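Local coordinates for protein 2-(acetamidomethylene)succinate hydrolase (Mesorhizobium loti, PDB 3KXP) that catalyses the last step of vitamin B6 degradation, hydrolysing (E)-2-(acetamidomethylene)succinate to succinic semialdehyde, acetate, ammonia and carbon dioxide, at residues His47-Ile55 / Leu60-Gly68; Tyr204-Arg215 / Ala292-Ser300. All coordinates share one frame; numbering follows the deposited sequence.

Interaction 1 of 2, residues His47-Ile55 / Leu60-Gly68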
loop_
_atom_site.group_PDB
_atom_site.type_symbol
_atom_site.label_atom_id
_atom_site.label_comp_id
_atom_site.label_asym_id
_atom_site.label_seq_id
_atom_site.Cartn_x
_atom_site.Cartn_y
_atom_site.Cartn_z
ATOM N N HIS A 47 2.143 14.533 -27.837
ATOM C CA HIS A 47 0.831 14.387 -27.141
ATOM C C HIS A 47 0.714 15.323 -25.945
ATOM O O HIS A 47 -0.380 15.777 -25.612
ATOM C CB HIS A 47 0.630 12.940 -26.676
ATOM C CG HIS A 47 0.351 11.981 -27.792
ATOM N ND1 HIS A 47 -0.713 12.134 -28.656
ATOM C CD2 HIS A 47 0.995 10.856 -28.184
ATOM C CE1 HIS A 47 -0.712 11.146 -29.532
ATOM N NE2 HIS A 47 0.314 10.356 -29.268
ATOM N N PHE A 48 1.839 15.611 -25.298
ATOM C CA PHE A 48 1.835 16.505 -24.144
ATOM C C PHE A 48 2.107 17.937 -24.568
ATOM O O PHE A 48 3.013 18.192 -25.363
ATOM C CB PHE A 48 2.905 16.104 -23.125
ATOM C CG PHE A 48 2.776 14.702 -22.623
ATOM C CD1 PHE A 48 3.151 13.627 -23.421
ATOM C CD2 PHE A 48 2.262 14.453 -21.355
ATOM C CE1 PHE A 48 3.017 12.327 -22.965
ATOM C CE2 PHE A 48 2.124 13.154 -20.889
ATOM C CZ PHE A 48 2.501 12.088 -21.695
ATOM N N ILE A 49 1.327 18.867 -24.034
ATOM C CA ILE A 49 1.529 20.268 -24.350
ATOM C C ILE A 49 2.363 20.852 -23.216
ATOM O O ILE A 49 2.110 20.577 -22.041
ATOM C CB ILE A 49 0.176 21.022 -24.486
ATOM C CG1 ILE A 49 -0.462 21.268 -23.112
ATOM C CG2 ILE A 49 -0.777 20.199 -25.355
ATOM C CD1 ILE A 49 0.011 22.542 -22.400
ATOM N N SER A 50 3.374 21.635 -23.570
ATOM C CA SER A 50 4.245 22.245 -22.577
ATOM C C SER A 50 3.899 23.712 -22.458
ATOM O O SER A 50 3.560 24.352 -23.448
ATOM C CB SER A 50 5.709 22.108 -22.993
ATOM O OG SER A 50 6.076 20.756 -23.180
ATOM N N ARG A 51 3.969 24.242 -21.244
ATOM C CA ARG A 51 3.671 25.648 -21.020
ATOM C C ARG A 51 4.215 26.075 -19.672
ATOM O O ARG A 51 4.274 25.283 -18.734
ATOM C CB ARG A 51 2.158 25.906 -21.079
ATOM C CG ARG A 51 1.361 25.539 -19.821
ATOM C CD ARG A 51 -0.144 25.604 -20.100
ATOM N NE ARG A 51 -0.981 25.382 -18.919
ATOM C CZ ARG A 51 -1.264 26.313 -18.010
ATOM N NH1 ARG A 51 -0.775 27.544 -18.138
ATOM N NH2 ARG A 51 -2.053 26.021 -16.980
ATOM N N ARG A 52 4.637 27.329 -19.585
ATOM C CA ARG A 52 5.160 27.844 -18.339
ATOM C C ARG A 52 3.983 28.446 -17.587
ATOM O O ARG A 52 3.249 29.284 -18.118
ATOM C CB ARG A 52 6.242 28.894 -18.602
ATOM C CG ARG A 52 7.428 28.373 -19.405
ATOM C CD ARG A 52 8.570 29.367 -19.383
ATOM N NE ARG A 52 9.251 29.340 -18.098
ATOM C CZ ARG A 52 9.615 30.413 -17.403
ATOM N NH1 ARG A 52 9.368 31.631 -17.854
ATOM N NH2 ARG A 52 10.231 30.256 -16.244
ATOM N N VAL A 53 3.791 27.988 -16.357
ATOM C CA VAL A 53 2.692 28.453 -15.535
ATOM C C VAL A 53 3.167 29.390 -14.452
ATOM O O VAL A 53 4.045 29.055 -13.660
ATOM C CB VAL A 53 1.972 27.276 -14.868
ATOM C CG1 VAL A 53 0.758 27.779 -14.090
ATOM C CG2 VAL A 53 1.556 26.263 -15.929
ATOM N N ASP A 54 2.577 30.576 -14.429
ATOM C CA ASP A 54 2.912 31.570 -13.425
ATOM C C ASP A 54 2.044 31.228 -12.224
ATOM O O ASP A 54 0.821 31.275 -12.306
ATOM C CB ASP A 54 2.586 32.968 -13.954
ATOM C CG ASP A 54 2.998 34.076 -13.000
ATOM O OD1 ASP A 54 2.935 35.256 -13.412
ATOM O OD2 ASP A 54 3.373 33.779 -11.847
ATOM N N ILE A 55 2.674 30.840 -11.122
ATOM C CA ILE A 55 1.930 30.494 -9.918
ATOM C C ILE A 55 2.162 31.560 -8.850
ATOM O O ILE A 55 1.944 31.329 -7.659
ATOM C CB ILE A 55 2.349 29.111 -9.372
ATOM C CG1 ILE A 55 3.819 29.138 -8.934
ATOM C CG2 ILE A 55 2.123 28.048 -10.435
ATOM C CD1 ILE A 55 4.268 27.886 -8.175
ATOM N N LEU A 60 6.723 28.067 -13.443
ATOM C CA LEU A 60 7.204 26.712 -13.681
ATOM C C LEU A 60 6.766 26.170 -15.026
ATOM O O LEU A 60 5.694 26.511 -15.511
ATOM C CB LEU A 60 6.686 25.774 -12.587
ATOM C CG LEU A 60 7.074 26.107 -11.147
ATOM C CD1 LEU A 60 6.363 25.162 -10.186
ATOM C CD2 LEU A 60 8.579 26.006 -10.992
ATOM N N ASN A 61 7.598 25.325 -15.627
ATOM C CA ASN A 61 7.262 24.703 -16.904
ATOM C C ASN A 61 6.605 23.355 -16.599
ATOM O O ASN A 61 7.050 22.638 -15.701
ATOM C CB ASN A 61 8.520 24.476 -17.745
ATOM C CG ASN A 61 8.207 23.874 -19.102
ATOM O OD1 ASN A 61 7.457 24.454 -19.880
ATOM N ND2 ASN A 61 8.778 22.702 -19.391
ATOM N N VAL A 62 5.548 23.014 -17.329
ATOM C CA VAL A 62 4.861 21.748 -17.103
ATOM C C VAL A 62 4.470 21.083 -18.418
ATOM O O VAL A 62 4.451 21.729 -19.464
ATOM C CB VAL A 62 3.588 21.945 -16.229
ATOM C CG1 VAL A 62 3.956 22.625 -14.919
ATOM C CG2 VAL A 62 2.555 22.771 -16.975
ATOM N N ARG A 63 4.183 19.785 -18.348
ATOM C CA ARG A 63 3.777 18.983 -19.502
ATOM C C ARG A 63 2.433 18.367 -19.128
ATOM O O ARG A 63 2.351 17.610 -18.160
ATOM C CB ARG A 63 4.794 17.868 -19.761
ATOM C CG ARG A 63 6.195 18.358 -20.054
ATOM C CD ARG A 63 7.194 17.209 -20.092
ATOM N NE ARG A 63 8.539 17.662 -20.444
ATOM C CZ ARG A 63 9.024 17.701 -21.685
ATOM N NH1 ARG A 63 8.271 17.306 -22.708
ATOM N NH2 ARG A 63 10.264 18.134 -21.903
ATOM N N GLU A 64 1.392 18.681 -19.890
ATOM C CA GLU A 64 0.062 18.175 -19.579
ATOM C C GLU A 64 -0.528 17.243 -20.618
ATOM O O GLU A 64 -0.193 17.313 -21.799
ATOM C CB GLU A 64 -0.922 19.330 -19.410
ATOM C CG GLU A 64 -0.469 20.463 -18.516
ATOM C CD GLU A 64 -1.457 21.627 -18.546
ATOM O OE1 GLU A 64 -2.648 21.399 -18.225
ATOM O OE2 GLU A 64 -1.046 22.761 -18.895
ATOM N N LYS A 65 -1.445 16.398 -20.159
ATOM C CA LYS A 65 -2.144 15.455 -21.017
ATOM C C LYS A 65 -3.239 14.721 -20.251
ATOM O O LYS A 65 -3.123 14.485 -19.051
ATOM C CB LYS A 65 -1.170 14.444 -21.622
ATOM C CG LYS A 65 -1.843 13.458 -22.561
ATOM C CD LYS A 65 -0.849 12.545 -23.248
ATOM C CE LYS A 65 -1.580 11.563 -24.138
ATOM N NZ LYS A 65 -2.517 12.288 -25.034
ATOM N N GLY A 66 -4.311 14.375 -20.956
ATOM C CA GLY A 66 -5.412 13.660 -20.340
ATOM C C GLY A 66 -6.445 14.516 -19.631
ATOM O O GLY A 66 -6.414 15.746 -19.682
ATOM N N SER A 67 -7.377 13.841 -18.968
ATOM C CA SER A 67 -8.440 14.500 -18.217
ATOM C C SER A 67 -8.816 13.607 -17.038
ATOM O O SER A 67 -8.583 12.398 -17.063
ATOM C CB SER A 67 -9.664 14.715 -19.109
ATOM O OG SER A 67 -10.120 13.479 -19.627
ATOM N N GLY A 68 -9.405 14.202 -16.009
ATOM C CA GLY A 68 -9.789 13.436 -14.840
ATOM C C GLY A 68 -9.105 14.028 -13.629
ATOM O O GLY A 68 -8.527 15.112 -13.727
HETATM O O HOH W 1 8.795 21.617 -22.083
#
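F48 lays one face of its ring against the aliphatic part of K65, whose CD sits over the ring centre, 3.8 Å from the centroid, in a CH-pi contact. K65 reaches that spot with CG anti to its backbone N (chi1 -178°) and crosses the phenyl group at about a right angle; M88 and I89 of helix 85-89 also touch the F48 side chain. From here the two strands run as an antiparallel hairpin. I49 with E64, R51 with V62 and V53 with L60 are hydrogen-bonded pairs, and S50 with R63 and R52 with N61 are non-hydrogen-bonded ones.

On the face carrying R51, V53, V62 and E64, an extended R51 side chain brings NE to within 2.6 Å of E64 OE2, in a salt bridge whose N-H...O bond is bent to 145°. V53 CG2 lies over one face of the R51 guanidinium, toward its rim, and also packs on V62 CG2 at 3.8 Å. On the other face a water joins S50 OG to N61 ND2, which also bonds D101.

E64 OE1 has a second arginine, R133, so the buried carboxylate is shared between two cations and is probably held ionised at this edge of the alpha/beta hydrolase sheet.

Interaction 2 of 2, residues Tyr204-Arg215 / Ala292-Ser300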
loop_
_atom_site.group_PDB
_atom_site.type_symbol
_atom_site.label_atom_id
_atom_site.label_comp_id
_atom_site.label_asym_id
_atom_site.label_seq_id
_atom_site.Cartn_x
_atom_site.Cartn_y
_atom_site.Cartn_z
ATOM N N TYR A 204 24.416 6.554 -15.128
ATOM C CA TYR A 204 23.259 5.761 -14.717
ATOM C C TYR A 204 23.267 4.437 -15.475
ATOM O O TYR A 204 22.408 4.199 -16.317
ATOM C CB TYR A 204 21.971 6.513 -15.027
ATOM C CG TYR A 204 21.946 7.906 -14.472
ATOM C CD1 TYR A 204 21.973 9.016 -15.317
ATOM C CD2 TYR A 204 21.887 8.125 -13.099
ATOM C CE1 TYR A 204 21.938 10.312 -14.808
ATOM C CE2 TYR A 204 21.853 9.419 -12.577
ATOM C CZ TYR A 204 21.876 10.505 -13.437
ATOM O OH TYR A 204 21.828 11.776 -12.921
ATOM N N PRO A 205 24.224 3.549 -15.155
ATOM C CA PRO A 205 24.392 2.236 -15.792
ATOM C C PRO A 205 23.180 1.315 -15.870
ATOM O O PRO A 205 23.077 0.514 -16.800
ATOM C CB PRO A 205 25.554 1.617 -15.005
ATOM C CG PRO A 205 25.373 2.198 -13.636
ATOM C CD PRO A 205 25.075 3.653 -13.954
ATOM N N ASN A 206 22.258 1.423 -14.919
ATOM C CA ASN A 206 21.078 0.555 -14.930
ATOM C C ASN A 206 19.866 1.131 -15.655
ATOM O O ASN A 206 18.882 0.423 -15.874
ATOM C CB ASN A 206 20.684 0.184 -13.501
ATOM C CG ASN A 206 21.813 -0.476 -12.750
ATOM O OD1 ASN A 206 22.423 -1.420 -13.247
ATOM N ND2 ASN A 206 22.104 0.015 -11.545
ATOM N N ILE A 207 19.932 2.404 -16.035
ATOM C CA ILE A 207 18.814 3.026 -16.730
ATOM C C ILE A 207 18.807 2.620 -18.204
ATOM O O ILE A 207 19.818 2.732 -18.889
ATOM C CB ILE A 207 18.876 4.570 -16.615
ATOM C CG1 ILE A 207 18.919 4.974 -15.138
ATOM C CG2 ILE A 207 17.672 5.201 -17.310
ATOM C CD1 ILE A 207 18.605 6.444 -14.868
ATOM N N PRO A 208 17.662 2.133 -18.703
ATOM C CA PRO A 208 17.451 1.688 -20.088
ATOM C C PRO A 208 17.760 2.756 -21.144
ATOM O O PRO A 208 17.448 3.932 -20.950
ATOM C CB PRO A 208 15.971 1.304 -20.104
ATOM C CG PRO A 208 15.707 0.898 -18.692
ATOM C CD PRO A 208 16.428 1.963 -17.917
ATOM N N ALA A 209 18.351 2.337 -22.264
ATOM C CA ALA A 209 18.704 3.249 -23.362
ATOM C C ALA A 209 17.589 4.247 -23.687
ATOM O O ALA A 209 17.842 5.439 -23.862
ATOM C CB ALA A 209 19.064 2.449 -24.612
ATOM N N ASP A 210 16.355 3.761 -23.768
ATOM C CA ASP A 210 15.221 4.630 -24.062
ATOM C C ASP A 210 15.103 5.783 -23.065
ATOM O O ASP A 210 14.836 6.926 -23.449
ATOM C CB ASP A 210 13.918 3.826 -24.058
ATOM C CG ASP A 210 13.795 2.918 -25.265
ATOM O OD1 ASP A 210 13.784 3.440 -26.402
ATOM O OD2 ASP A 210 13.711 1.682 -25.078
ATOM N N ALA A 211 15.289 5.476 -21.785
ATOM C CA ALA A 211 15.202 6.486 -20.743
ATOM C C ALA A 211 16.406 7.415 -20.833
ATOM O O ALA A 211 16.294 8.613 -20.580
ATOM C CB ALA A 211 15.137 5.816 -19.357
ATOM N N ILE A 212 17.561 6.861 -21.189
ATOM C CA ILE A 212 18.752 7.682 -21.324
ATOM C C ILE A 212 18.493 8.708 -22.429
ATOM O O ILE A 212 18.728 9.906 -22.246
ATOM C CB ILE A 212 20.004 6.831 -21.677
ATOM C CG1 ILE A 212 20.427 5.995 -20.466
ATOM C CG2 ILE A 212 21.162 7.740 -22.113
ATOM C CD1 ILE A 212 20.924 6.811 -19.296
ATOM N N ARG A 213 17.989 8.235 -23.565
ATOM C CA ARG A 213 17.690 9.110 -24.694
ATOM C C ARG A 213 16.683 10.202 -24.311
ATOM O O ARG A 213 16.834 11.356 -24.717
ATOM C CB ARG A 213 17.176 8.278 -25.877
ATOM C CG ARG A 213 16.453 9.048 -26.972
ATOM C CD ARG A 213 17.314 10.095 -27.689
ATOM N NE ARG A 213 18.427 9.555 -28.472
ATOM C CZ ARG A 213 18.948 10.158 -29.544
ATOM N NH1 ARG A 213 18.448 11.313 -29.969
ATOM N NH2 ARG A 213 19.992 9.629 -30.176
ATOM N N ILE A 214 15.663 9.851 -23.529
ATOM C CA ILE A 214 14.683 10.850 -23.113
ATOM C C ILE A 214 15.343 11.957 -22.280
ATOM O O ILE A 214 15.062 13.138 -22.487
ATOM C CB ILE A 214 13.518 10.211 -22.314
ATOM C CG1 ILE A 214 12.606 9.445 -23.275
ATOM C CG2 ILE A 214 12.717 11.294 -21.575
ATOM C CD1 ILE A 214 11.502 8.656 -22.591
ATOM N N ARG A 215 16.212 11.582 -21.347
ATOM C CA ARG A 215 16.911 12.565 -20.522
ATOM C C ARG A 215 17.828 13.404 -21.411
ATOM O O ARG A 215 17.902 14.629 -21.282
ATOM C CB ARG A 215 17.763 11.874 -19.455
ATOM C CG ARG A 215 17.006 11.346 -18.250
ATOM C CD ARG A 215 17.944 10.530 -17.381
ATOM N NE ARG A 215 17.332 10.078 -16.140
ATOM C CZ ARG A 215 17.574 10.620 -14.951
ATOM N NH1 ARG A 215 18.421 11.640 -14.843
ATOM N NH2 ARG A 215 16.977 10.136 -13.870
ATOM N N ALA A 292 15.588 -3.171 -9.208
ATOM C CA ALA A 292 15.685 -1.719 -9.354
ATOM C C ALA A 292 16.630 -1.056 -8.356
ATOM O O ALA A 292 16.686 -1.440 -7.183
ATOM C CB ALA A 292 14.298 -1.093 -9.230
ATOM N N ASP A 293 17.378 -0.063 -8.828
ATOM C CA ASP A 293 18.278 0.681 -7.956
ATOM C C ASP A 293 17.530 1.974 -7.611
ATOM O O ASP A 293 16.297 1.979 -7.571
ATOM C CB ASP A 293 19.629 0.972 -8.641
ATOM C CG ASP A 293 19.488 1.816 -9.906
ATOM O OD1 ASP A 293 20.531 2.210 -10.479
ATOM O OD2 ASP A 293 18.342 2.085 -10.330
ATOM N N HIS A 294 18.249 3.063 -7.363
ATOM C CA HIS A 294 17.595 4.313 -7.010
ATOM C C HIS A 294 16.577 4.800 -8.045
ATOM O O HIS A 294 15.559 5.401 -7.685
ATOM C CB HIS A 294 18.661 5.391 -6.772
ATOM C CG HIS A 294 18.109 6.770 -6.568
ATOM N ND1 HIS A 294 17.202 7.075 -5.573
ATOM C CD2 HIS A 294 18.371 7.936 -7.207
ATOM C CE1 HIS A 294 16.934 8.367 -5.605
ATOM N NE2 HIS A 294 17.630 8.914 -6.587
ATOM N N TYR A 295 16.844 4.525 -9.322
ATOM C CA TYR A 295 15.983 4.973 -10.419
ATOM C C TYR A 295 14.841 4.013 -10.742
ATOM O O TYR A 295 14.706 3.526 -11.864
ATOM C CB TYR A 295 16.870 5.219 -11.638
ATOM C CG TYR A 295 18.041 6.088 -11.262
ATOM C CD1 TYR A 295 17.888 7.469 -11.112
ATOM C CD2 TYR A 295 19.268 5.521 -10.916
ATOM C CE1 TYR A 295 18.925 8.262 -10.613
ATOM C CE2 TYR A 295 20.314 6.307 -10.414
ATOM C CZ TYR A 295 20.131 7.673 -10.263
ATOM O OH TYR A 295 21.147 8.448 -9.750
ATOM N N VAL A 296 13.997 3.782 -9.743
ATOM C CA VAL A 296 12.878 2.859 -9.854
ATOM C C VAL A 296 11.938 3.006 -11.050
ATOM O O VAL A 296 11.764 2.058 -11.821
ATOM C CB VAL A 296 12.024 2.892 -8.575
ATOM C CG1 VAL A 296 11.014 1.741 -8.596
ATOM C CG2 VAL A 296 12.937 2.824 -7.351
ATOM N N ASN A 297 11.324 4.173 -11.206
ATOM C CA ASN A 297 10.383 4.357 -12.301
ATOM C C ASN A 297 10.990 4.166 -13.698
ATOM O O ASN A 297 10.326 3.657 -14.609
ATOM C CB ASN A 297 9.666 5.718 -12.178
ATOM C CG ASN A 297 10.624 6.896 -12.142
ATOM O OD1 ASN A 297 10.573 7.773 -13.010
ATOM N ND2 ASN A 297 11.492 6.933 -11.131
ATOM N N GLU A 298 12.254 4.534 -13.868
ATOM C CA GLU A 298 12.883 4.372 -15.172
ATOM C C GLU A 298 13.393 2.944 -15.406
ATOM O O GLU A 298 13.295 2.420 -16.518
ATOM C CB GLU A 298 14.026 5.387 -15.334
ATOM C CG GLU A 298 13.544 6.802 -15.641
ATOM C CD GLU A 298 14.603 7.876 -15.414
ATOM O OE1 GLU A 298 14.877 8.209 -14.242
ATOM O OE2 GLU A 298 15.157 8.395 -16.405
ATOM N N VAL A 299 13.913 2.311 -14.358
ATOM C CA VAL A 299 14.455 0.964 -14.474
ATOM C C VAL A 299 13.391 -0.137 -14.419
ATOM O O VAL A 299 13.556 -1.184 -15.032
ATOM C CB VAL A 299 15.533 0.709 -13.376
ATOM C CG1 VAL A 299 16.134 -0.680 -13.541
ATOM C CG2 VAL A 299 16.636 1.771 -13.461
ATOM N N SER A 300 12.296 0.102 -13.701
ATOM C CA SER A 300 11.220 -0.889 -13.581
ATOM C C SER A 300 9.865 -0.241 -13.842
ATOM O O SER A 300 9.021 -0.163 -12.945
ATOM C CB SER A 300 11.211 -1.504 -12.176
ATOM O OG SER A 300 12.486 -2.004 -11.819
HETATM O O HOH W 2 22.172 3.279 -12.409
HETATM O O HOH W 3 14.221 9.239 -18.634
#
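E298 OE2 is gripped from two directions: R215 NE donates to it at 2.8 Å, and a water donates to E298 OE2 at 2.6 Å. The same water also donates to A211 O. The second carboxylate oxygen, E298 OE1, takes R215 NH2 at 2.9 Å. This is a side-on, two-pronged salt bridge. Both oxygens use their syn lone pairs, and the guanidinium and carboxylate planes are only 7° apart. R215 meets the acid with its chain extended from CG to NE, coming off helix 209-218, while A211 CB of the same helix rests near the carboxylate.

Beyond the ion pair, Y204 and Y295 form an offset edge-to-face pair, the edge of Y204 directed at the face of Y295, with centroids 4.8 Å apart and planes at 73°. I207 CD1 packs against Y295 CG at 3.7 Å, and V299 CG2 lies beside I207 CG1 and the carbonyl of N206.

At the far end N206 ND2 gives D293 OD1 an almost straight bond of 2.9 Å, in the amide plane but from above the carboxylate. A water bonded to N206 N donates to the same oxygen. D293 CG lies between the backbone N and the carbonyl carbon (chi1 61°), and OD2 accepts from Y295 N, closing an Asx turn around H294.

H294 is the inferred histidine of a catalytic triad with S142 and D166, and its ND1 is hydrogen-bonded to D166 OD2. The N206–D293 bond and the Asx turn hold the loop before and around H294, and the R215–E298 ion pair ties down the short helix that follows, consistent with a second-shell role in positioning the histidine.

How the interactions relate
From the N terminus, interaction 1 comes first and is local: 47-55 and 60-68 close a short hairpin with four residues between them, at one edge of the eight-stranded sheet. The chain then runs through the central strands and S142 before reaching 204-215. Interaction 2 closes a much longer loop, with 76 intervening residues, when 292-300 returns beyond strand 286-289, the other outermost strand. The two loops neither nest nor cross but follow in series, their centres 23 Å apart and their nearest atoms about 7 Å apart. Interaction 1 completes the sheet edge; interaction 2 ties the helical region around 204-215 to the active-site loop with H294.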